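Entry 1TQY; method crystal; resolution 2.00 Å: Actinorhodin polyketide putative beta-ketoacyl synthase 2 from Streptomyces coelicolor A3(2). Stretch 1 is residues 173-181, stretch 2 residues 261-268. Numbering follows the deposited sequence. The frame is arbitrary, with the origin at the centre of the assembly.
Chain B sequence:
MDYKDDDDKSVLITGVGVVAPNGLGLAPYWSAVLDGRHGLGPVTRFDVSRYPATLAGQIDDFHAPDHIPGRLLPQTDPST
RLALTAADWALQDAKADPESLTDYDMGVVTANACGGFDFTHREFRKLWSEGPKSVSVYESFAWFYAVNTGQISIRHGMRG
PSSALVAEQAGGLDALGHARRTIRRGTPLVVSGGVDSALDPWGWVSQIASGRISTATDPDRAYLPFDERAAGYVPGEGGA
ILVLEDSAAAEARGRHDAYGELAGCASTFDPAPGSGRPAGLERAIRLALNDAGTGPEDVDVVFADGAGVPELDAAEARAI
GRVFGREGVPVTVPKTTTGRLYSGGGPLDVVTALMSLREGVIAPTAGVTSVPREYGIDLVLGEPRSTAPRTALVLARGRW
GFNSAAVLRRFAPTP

Stretch 1, residues 173-181: LDALGHARR
Stretch 2, residues 261-268: ELAGCAST

Residues 173-181 are helical and residues 261-268 form a strand; both elements extend beyond these limits in the same chain. The N-to-C directions make an angle of 125°, and the axes approach to 8.3 Å. The helix therefore crosses the strand obliquely, closer to antiparallel than parallel. The register runs in opposite order along the two elements. Asp174 CA lies 7.0 Å from Ser267 CA, Gly177 CA 5.5 Å from Cys265 CA, and Arg180 CA 7.6 Å from Leu262 CA. About 326 Å² is buried, both sides summed.

The helix has regular geometry, with phi from -54 to -72° and psi from -34 to -49°. Its i to i+4 hydrogen bonds include Gly177 N to Leu173 O, 2.9 Å, and Arg181 N to Gly177 O, 3.1 Å. Asp174, Gly177 and Arg180, three residues apart, make the main contacts. The strand is mostly extended, from Gly264 at -150/160 to Thr268 at -133/172. Ala263 departs from this, at -69/-47. Leu262, Cys265 and Ser267 direct their CA-to-CB bonds toward the helix, whereas those of Ala263 and Ala266 point away.

One hydrogen bond joins the stretches: Ser267 OG donates to Asp174 OD2 over a short 2.5 Å. Ser267 is m (chi1 -63°). The CA-to-CB bond of Asp174 points sideways, but its m rotamer (chi1 -73°, chi2 167°) brings the carboxylate to the serine. Asp174 OD2 is also hydrogen-bonded elsewhere in the structure.

Gly177 marks the closest CA pairing. Its CA lies 3.6 Å from Cys265 SG, with Cys265 in m (chi1 -48°). An ideal CB on Gly177 would be only 3.2 Å from Cys265 CB, a tight approach. The absence of a side chain leaves room for the cysteine against the helix backbone.

Arg180 has the largest area covered by the other stretch, 92 Å². Its CA-to-CB bond points toward the strand. Chi1, chi2 and chi3 are all t (171°, 156°, 173°), so the chain is extended, and chi4 is -89°. The aliphatic part packs on the strand side chains: Arg180 CB is 3.9 Å from Leu262 CD1, and Arg180 CD is 3.9 Å from Cys265 SG. The guanidinium reaches the backbone beyond. Ala263 O and Gly264 CA lie over one of its faces, with Arg180 NH2 3.0 Å from Ala263 O and Arg180 NH1 4.0 Å from Gly264 CA. Arg180 NE is 3.3 Å from Leu262 O. Both nitrogen-oxygen approaches have poor angles and are not hydrogen bonds. NH1 and NH2 find hydrogen-bond partners elsewhere in the structure.

Leu262 is buried and adopts t, t (chi1 -153°, chi2 -159°). This places Leu262 CD1 3.7 Å from Leu176 O, so Leu262 CD1 packs against the helix backbone as well as against Arg180. The CA-to-CB bond of Leu176 points sideways, with off-well chi angles of -101° and 28°. Ala175 and His178 make no contact with the strand.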

# COMPACT_ATOMS: atom_id res chain seq x y z
N LEU B 173 -9.26 5.09 5.46
CA LEU B 173 -10.55 4.42 5.60
C LEU B 173 -10.44 3.05 4.95
O LEU B 173 -10.93 2.07 5.50
CB LEU B 173 -11.66 5.25 4.92
CG LEU B 173 -12.82 5.68 5.82
CD1 LEU B 173 -12.26 6.38 7.03
CD2 LEU B 173 -13.79 6.59 5.06
N ASP B 174 -9.79 2.99 3.80
CA ASP B 174 -9.60 1.72 3.10
C ASP B 174 -8.85 0.73 3.99
O ASP B 174 -9.16 -0.46 3.97
CB ASP B 174 -8.83 1.95 1.80
CG ASP B 174 -9.67 2.62 0.72
OD1 ASP B 174 -9.09 3.07 -0.29
OD2 ASP B 174 -10.91 2.69 0.88
N ALA B 175 -7.88 1.22 4.75
CA ALA B 175 -7.09 0.36 5.64
C ALA B 175 -8.02 -0.29 6.67
O ALA B 175 -7.95 -1.49 6.92
CB ALA B 175 -6.00 1.18 6.34
N LEU B 176 -8.88 0.53 7.26
CA LEU B 176 -9.85 0.10 8.26
C LEU B 176 -10.79 -0.94 7.67
O LEU B 176 -11.14 -1.93 8.32
CB LEU B 176 -10.64 1.30 8.77
CG LEU B 176 -10.24 1.90 10.11
CD1 LEU B 176 -8.76 1.68 10.39
CD2 LEU B 176 -10.58 3.39 10.11
N GLY B 177 -11.21 -0.71 6.43
CA GLY B 177 -12.09 -1.66 5.78
C GLY B 177 -11.32 -2.94 5.50
O GLY B 177 -11.87 -4.05 5.55
N HIS B 178 -10.03 -2.79 5.19
CA HIS B 178 -9.18 -3.94 4.89
C HIS B 178 -9.01 -4.80 6.15
O HIS B 178 -8.94 -6.03 6.09
CB HIS B 178 -7.81 -3.46 4.38
CG HIS B 178 -6.92 -4.55 3.88
ND1 HIS B 178 -6.47 -4.62 2.58
CD2 HIS B 178 -6.34 -5.61 4.52
CE1 HIS B 178 -5.67 -5.66 2.43
NE2 HIS B 178 -5.57 -6.28 3.60
N ALA B 179 -8.94 -4.13 7.30
CA ALA B 179 -8.81 -4.82 8.57
C ALA B 179 -10.08 -5.62 8.82
O ALA B 179 -10.03 -6.78 9.21
CB ALA B 179 -8.59 -3.83 9.69
N ARG B 180 -11.22 -4.97 8.59
CA ARG B 180 -12.50 -5.64 8.80
C ARG B 180 -12.56 -6.95 8.02
O ARG B 180 -13.02 -7.96 8.54
CB ARG B 180 -13.66 -4.74 8.38
CG ARG B 180 -15.01 -5.43 8.36
CD ARG B 180 -16.13 -4.42 8.53
NE ARG B 180 -17.47 -4.99 8.35
CZ ARG B 180 -18.10 -5.09 7.19
NH1 ARG B 180 -17.53 -4.64 6.08
NH2 ARG B 180 -19.32 -5.61 7.13
N ARG B 181 -12.07 -6.93 6.79
CA ARG B 181 -12.07 -8.11 5.94
C ARG B 181 -11.22 -9.21 6.58
O ARG B 181 -11.65 -10.36 6.71
CB ARG B 181 -11.50 -7.77 4.57
CG ARG B 181 -11.63 -8.86 3.53
CD ARG B 181 -11.18 -8.36 2.15
NE ARG B 181 -9.74 -8.14 2.11
CZ ARG B 181 -9.09 -7.57 1.10
NH1 ARG B 181 -9.75 -7.14 0.03
NH2 ARG B 181 -7.77 -7.43 1.17
N GLU B 261 -19.21 -0.33 16.48
CA GLU B 261 -19.05 -1.39 15.50
C GLU B 261 -18.78 -0.79 14.13
O GLU B 261 -19.34 0.25 13.77
CB GLU B 261 -20.33 -2.22 15.43
CG GLU B 261 -20.31 -3.31 14.37
CD GLU B 261 -21.70 -3.86 14.06
OE1 GLU B 261 -22.60 -3.75 14.93
OE2 GLU B 261 -21.89 -4.42 12.96
N LEU B 262 -17.91 -1.43 13.37
CA LEU B 262 -17.62 -0.99 12.02
C LEU B 262 -18.63 -1.81 11.21
O LEU B 262 -18.34 -2.95 10.83
CB LEU B 262 -16.19 -1.37 11.64
CG LEU B 262 -15.51 -0.50 10.59
CD1 LEU B 262 -14.35 -1.27 9.96
CD2 LEU B 262 -16.48 -0.07 9.52
N ALA B 263 -19.80 -1.24 10.95
CA ALA B 263 -20.87 -1.94 10.25
C ALA B 263 -20.65 -2.26 8.77
O ALA B 263 -20.91 -3.38 8.33
CB ALA B 263 -22.18 -1.17 10.42
N GLY B 264 -20.20 -1.27 8.01
CA GLY B 264 -19.98 -1.49 6.59
C GLY B 264 -18.87 -0.62 6.04
O GLY B 264 -18.51 0.40 6.64
N CYS B 265 -18.32 -1.02 4.89
CA CYS B 265 -17.23 -0.30 4.22
C CYS B 265 -17.37 -0.43 2.71
O CYS B 265 -17.95 -1.40 2.22
CB CYS B 265 -15.88 -0.91 4.60
SG CYS B 265 -15.63 -1.17 6.37
N ALA B 266 -16.82 0.53 1.98
CA ALA B 266 -16.87 0.49 0.53
C ALA B 266 -15.89 1.48 -0.11
O ALA B 266 -15.68 2.58 0.40
CB ALA B 266 -18.28 0.78 0.04
N SER B 267 -15.32 1.07 -1.24
CA SER B 267 -14.37 1.88 -1.99
C SER B 267 -14.75 1.89 -3.46
O SER B 267 -15.04 0.84 -4.03
CB SER B 267 -12.94 1.32 -1.89
OG SER B 267 -12.47 1.33 -0.55
N THR B 268 -14.77 3.07 -4.08
CA THR B 268 -15.08 3.18 -5.50
C THR B 268 -14.02 4.10 -6.09
O THR B 268 -13.22 4.66 -5.35
CB THR B 268 -16.47 3.80 -5.80
OG1 THR B 268 -16.51 5.14 -5.31
CG2 THR B 268 -17.60 2.98 -5.15